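Long-range contact in succinylglutamate desuccinylase (Vibrio parahaemolyticus, PDB 2BCO), which probably hydrolyses N-succinylglutamate to succinate and glutamate, the last step of the arginine succinyltransferase pathway, as a zinc-dependent enzyme: residues K35-G40 and R90-I95. Residues are numbered along the deposited sequence; the frame is centred on the assembly and turned at random.
Sequences KLYQRG and RCLFII
The beta hairpin that turns from strand 33-38 into strand 41-45 touches strand 90-95 at two places, the backbone of Gly-40 and the ring edge of Tyr-37. Ile-95 N donates a hydrogen bond to Gly-40 O (2.9 Å, N-H...O angle 162°), in the carbonyl plane and on a lone pair. This bond continues the antiparallel pairing of strands 41-45 and 90-95, in register with Cys-91 and Val-44, into the turn of the hairpin. Gly-40 O also takes a weaker, supplementary CA-H...O contact from Ile-94 CA, 3.2 Å away. Glycine suits the place twice over: phi is positive (77°), and a beta carbon would point at the strand and run into Ile-95 O. The beta-branched Ile-95 comes up beside the bare backbone, its CB 4.2 Å from Gly-40 CA. Ile-94 lays CB and the methyl CG2 near the same oxygen.

At the other place Tyr-37 offers its ring edge-on, so that the methyl CD1 of Leu-92 sits near the ring plane, 4.2 Å from Tyr-37 CE2. Leu-92 holds CG anti to the backbone N (chi1 -178°), and its second torsion turns CD1 to the ring. An aromatic with a polar tip fits this partly exposed position: the ring edge abuts the leucine methyl, while the hydroxyl accepts a hydrogen bond from Lys-35 NZ, 3.0 Å from Tyr-37 OH, and shares another with Glu-43. Glu-43 also forms a salt bridge with Arg-90 NE but only a long, weak ion pair with Lys-35, so it may partly offset the two positive charges.

Strand 41-45 runs between strands 33-38 and 90-95, antiparallel to both. Helix 125-141 packs on Leu-92 and Ile-94, whereas Phe-93 and Ile-95 meet helix 10-15; on its far edge, strand 90-95 pairs in parallel with strand 55-60.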
ATOM      1  N   LYS A  35     -17.980  -4.036 -12.821  1.00 21.50           N
ATOM      2  CA  LYS A  35     -19.035  -4.234 -11.833  1.00 22.02           C
ATOM      3  C   LYS A  35     -18.842  -3.315 -10.630  1.00 21.07           C
ATOM      4  O   LYS A  35     -17.841  -3.413  -9.920  1.00 19.39           O
ATOM      5  CB  LYS A  35     -19.059  -5.695 -11.367  1.00 43.21           C
ATOM      6  CG  LYS A  35     -19.209  -6.710 -12.496  1.00 47.64           C
ATOM      7  CD  LYS A  35     -19.432  -8.122 -11.967  1.00 51.88           C
ATOM      8  CE  LYS A  35     -18.229  -8.627 -11.174  1.00 57.84           C
ATOM      9  NZ  LYS A  35     -18.432 -10.015 -10.647  1.00 61.21           N
ATOM     10  N   LEU A  36     -19.796  -2.413 -10.409  1.00 26.36           N
ATOM     11  CA  LEU A  36     -19.722  -1.499  -9.274  1.00 26.18           C
ATOM     12  C   LEU A  36     -20.551  -2.090  -8.141  1.00 26.15           C
ATOM     13  O   LEU A  36     -21.768  -1.953  -8.119  1.00 28.03           O
ATOM     14  CB  LEU A  36     -20.270  -0.116  -9.646  1.00 31.50           C
ATOM     15  CG  LEU A  36     -20.030   0.989  -8.602  1.00 32.59           C
ATOM     16  CD1 LEU A  36     -18.544   1.300  -8.520  1.00 31.45           C
ATOM     17  CD2 LEU A  36     -20.804   2.242  -8.980  1.00 30.58           C
ATOM     18  N   TYR A  37     -19.888  -2.748  -7.199  1.00 23.40           N
ATOM     19  CA  TYR A  37     -20.583  -3.373  -6.084  1.00 24.29           C
ATOM     20  C   TYR A  37     -21.240  -2.377  -5.139  1.00 23.34           C
ATOM     21  O   TYR A  37     -22.377  -2.573  -4.716  1.00 21.21           O
ATOM     22  CB  TYR A  37     -19.622  -4.250  -5.290  1.00 38.96           C
ATOM     23  CG  TYR A  37     -19.153  -5.481  -6.023  1.00 44.80           C
ATOM     24  CD1 TYR A  37     -20.055  -6.454  -6.445  1.00 48.13           C
ATOM     25  CD2 TYR A  37     -17.801  -5.702  -6.252  1.00 46.01           C
ATOM     26  CE1 TYR A  37     -19.616  -7.622  -7.079  1.00 50.02           C
ATOM     27  CE2 TYR A  37     -17.351  -6.861  -6.881  1.00 47.95           C
ATOM     28  CZ  TYR A  37     -18.261  -7.817  -7.289  1.00 49.63           C
ATOM     29  OH  TYR A  37     -17.813  -8.965  -7.901  1.00 53.98           O
ATOM     30  N   GLN A  38     -20.514  -1.314  -4.808  1.00 25.72           N
ATOM     31  CA  GLN A  38     -21.004  -0.282  -3.899  1.00 23.26           C
ATOM     32  C   GLN A  38     -20.090   0.924  -4.084  1.00 21.72           C
ATOM     33  O   GLN A  38     -19.190   0.890  -4.924  1.00 22.43           O
ATOM     34  CB  GLN A  38     -20.925  -0.783  -2.454  1.00 27.97           C
ATOM     35  CG  GLN A  38     -19.513  -1.171  -2.034  1.00 31.51           C
ATOM     36  CD  GLN A  38     -19.443  -1.795  -0.656  1.00 32.64           C
ATOM     37  OE1 GLN A  38     -19.835  -2.944  -0.460  1.00 34.10           O
ATOM     38  NE2 GLN A  38     -18.941  -1.035   0.310  1.00 34.16           N
ATOM     39  N   ARG A  39     -20.303   1.981  -3.305  1.00 28.00           N
ATOM     40  CA  ARG A  39     -19.468   3.172  -3.437  1.00 27.96           C
ATOM     41  C   ARG A  39     -17.973   2.881  -3.260  1.00 25.47           C
ATOM     42  O   ARG A  39     -17.543   2.370  -2.224  1.00 25.90           O
ATOM     43  CB  ARG A  39     -19.901   4.261  -2.444  1.00 27.49           C
ATOM     44  CG  ARG A  39     -19.075   5.544  -2.556  1.00 31.89           C
ATOM     45  CD  ARG A  39     -19.699   6.767  -1.870  1.00 35.86           C
ATOM     46  NE  ARG A  39     -19.689   6.693  -0.409  1.00 39.59           N
ATOM     47  CZ  ARG A  39     -19.494   7.741   0.395  1.00 41.39           C
ATOM     48  NH1 ARG A  39     -19.285   8.953  -0.115  1.00 37.55           N
ATOM     49  NH2 ARG A  39     -19.521   7.581   1.713  1.00 40.61           N
ATOM     50  N   GLY A  40     -17.196   3.200  -4.293  1.00 17.93           N
ATOM     51  CA  GLY A  40     -15.759   3.007  -4.241  1.00 15.05           C
ATOM     52  C   GLY A  40     -15.255   1.590  -4.423  1.00 14.86           C
ATOM     53  O   GLY A  40     -14.107   1.300  -4.107  1.00 17.79           O
ATOM     54  N   ARG A  90      -7.845  -9.728 -13.721  1.00 20.16           N
ATOM     55  CA  ARG A  90      -9.073  -9.433 -12.998  1.00 19.93           C
ATOM     56  C   ARG A  90      -8.640  -8.480 -11.885  1.00 18.79           C
ATOM     57  O   ARG A  90      -7.672  -8.754 -11.180  1.00 19.70           O
ATOM     58  CB  ARG A  90      -9.663 -10.726 -12.428  1.00 18.14           C
ATOM     59  CG  ARG A  90     -10.910 -10.536 -11.578  1.00 20.04           C
ATOM     60  CD  ARG A  90     -11.689 -11.836 -11.464  1.00 19.06           C
ATOM     61  NE  ARG A  90     -12.735 -11.769 -10.451  1.00 19.26           N
ATOM     62  CZ  ARG A  90     -12.583 -12.165  -9.192  1.00 17.88           C
ATOM     63  NH1 ARG A  90     -11.424 -12.658  -8.783  1.00 16.46           N
ATOM     64  NH2 ARG A  90     -13.598 -12.080  -8.345  1.00 21.33           N
ATOM     65  N   CYS A  91      -9.336  -7.355 -11.742  1.00 20.34           N
ATOM     66  CA  CYS A  91      -8.974  -6.370 -10.724  1.00 20.27           C
ATOM     67  C   CYS A  91     -10.142  -5.931  -9.852  1.00 20.38           C
ATOM     68  O   CYS A  91     -11.303  -6.011 -10.247  1.00 21.22           O
ATOM     69  CB  CYS A  91      -8.388  -5.114 -11.382  1.00 18.40           C
ATOM     70  SG  CYS A  91      -7.054  -5.372 -12.575  1.00 17.20           S
ATOM     71  N   LEU A  92      -9.812  -5.461  -8.657  1.00 19.63           N
ATOM     72  CA  LEU A  92     -10.805  -4.949  -7.730  1.00 19.25           C
ATOM     73  C   LEU A  92     -10.263  -3.602  -7.274  1.00 18.87           C
ATOM     74  O   LEU A  92      -9.326  -3.556  -6.468  1.00 22.91           O
ATOM     75  CB  LEU A  92     -10.975  -5.875  -6.521  1.00 18.73           C
ATOM     76  CG  LEU A  92     -12.055  -5.390  -5.543  1.00 19.39           C
ATOM     77  CD1 LEU A  92     -13.407  -5.471  -6.224  1.00 18.18           C
ATOM     78  CD2 LEU A  92     -12.058  -6.219  -4.274  1.00 17.41           C
ATOM     79  N   PHE A  93     -10.829  -2.517  -7.806  1.00 11.13           N
ATOM     80  CA  PHE A  93     -10.394  -1.168  -7.454  1.00  9.42           C
ATOM     81  C   PHE A  93     -11.165  -0.668  -6.257  1.00 10.90           C
ATOM     82  O   PHE A  93     -12.401  -0.722  -6.212  1.00 11.87           O
ATOM     83  CB  PHE A  93     -10.579  -0.190  -8.624  1.00 13.10           C
ATOM     84  CG  PHE A  93      -9.663  -0.463  -9.798  1.00 12.42           C
ATOM     85  CD1 PHE A  93     -10.029  -1.360 -10.791  1.00 12.14           C
ATOM     86  CD2 PHE A  93      -8.425   0.161  -9.888  1.00 14.77           C
ATOM     87  CE1 PHE A  93      -9.169  -1.636 -11.869  1.00 14.59           C
ATOM     88  CE2 PHE A  93      -7.554  -0.105 -10.960  1.00 14.43           C
ATOM     89  CZ  PHE A  93      -7.933  -1.009 -11.951  1.00 13.42           C
ATOM     90  N   ILE A  94     -10.433  -0.162  -5.282  1.00  8.65           N
ATOM     91  CA  ILE A  94     -11.075   0.304  -4.084  1.00 10.12           C
ATOM     92  C   ILE A  94     -10.642   1.700  -3.680  1.00 11.66           C
ATOM     93  O   ILE A  94      -9.452   2.029  -3.691  1.00 12.03           O
ATOM     94  CB  ILE A  94     -10.781  -0.667  -2.901  1.00  9.21           C
ATOM     95  CG1 ILE A  94     -11.322  -2.064  -3.216  1.00  7.99           C
ATOM     96  CG2 ILE A  94     -11.404  -0.142  -1.612  1.00  5.36           C
ATOM     97  CD1 ILE A  94     -10.998  -3.088  -2.136  1.00  7.37           C
ATOM     98  N   ILE A  95     -11.625   2.531  -3.367  1.00  8.44           N
ATOM     99  CA  ILE A  95     -11.361   3.862  -2.848  1.00 10.36           C
ATOM    100  C   ILE A  95     -11.974   3.682  -1.464  1.00 11.69           C
ATOM    101  O   ILE A  95     -13.182   3.802  -1.290  1.00 12.54           O
ATOM    102  CB  ILE A  95     -12.124   4.975  -3.595  1.00 24.65           C
ATOM    103  CG1 ILE A  95     -11.584   5.138  -5.012  1.00 24.24           C
ATOM    104  CG2 ILE A  95     -11.986   6.295  -2.837  1.00 24.93           C
ATOM    105  CD1 ILE A  95     -12.393   6.089  -5.850  1.00 24.81           C
TER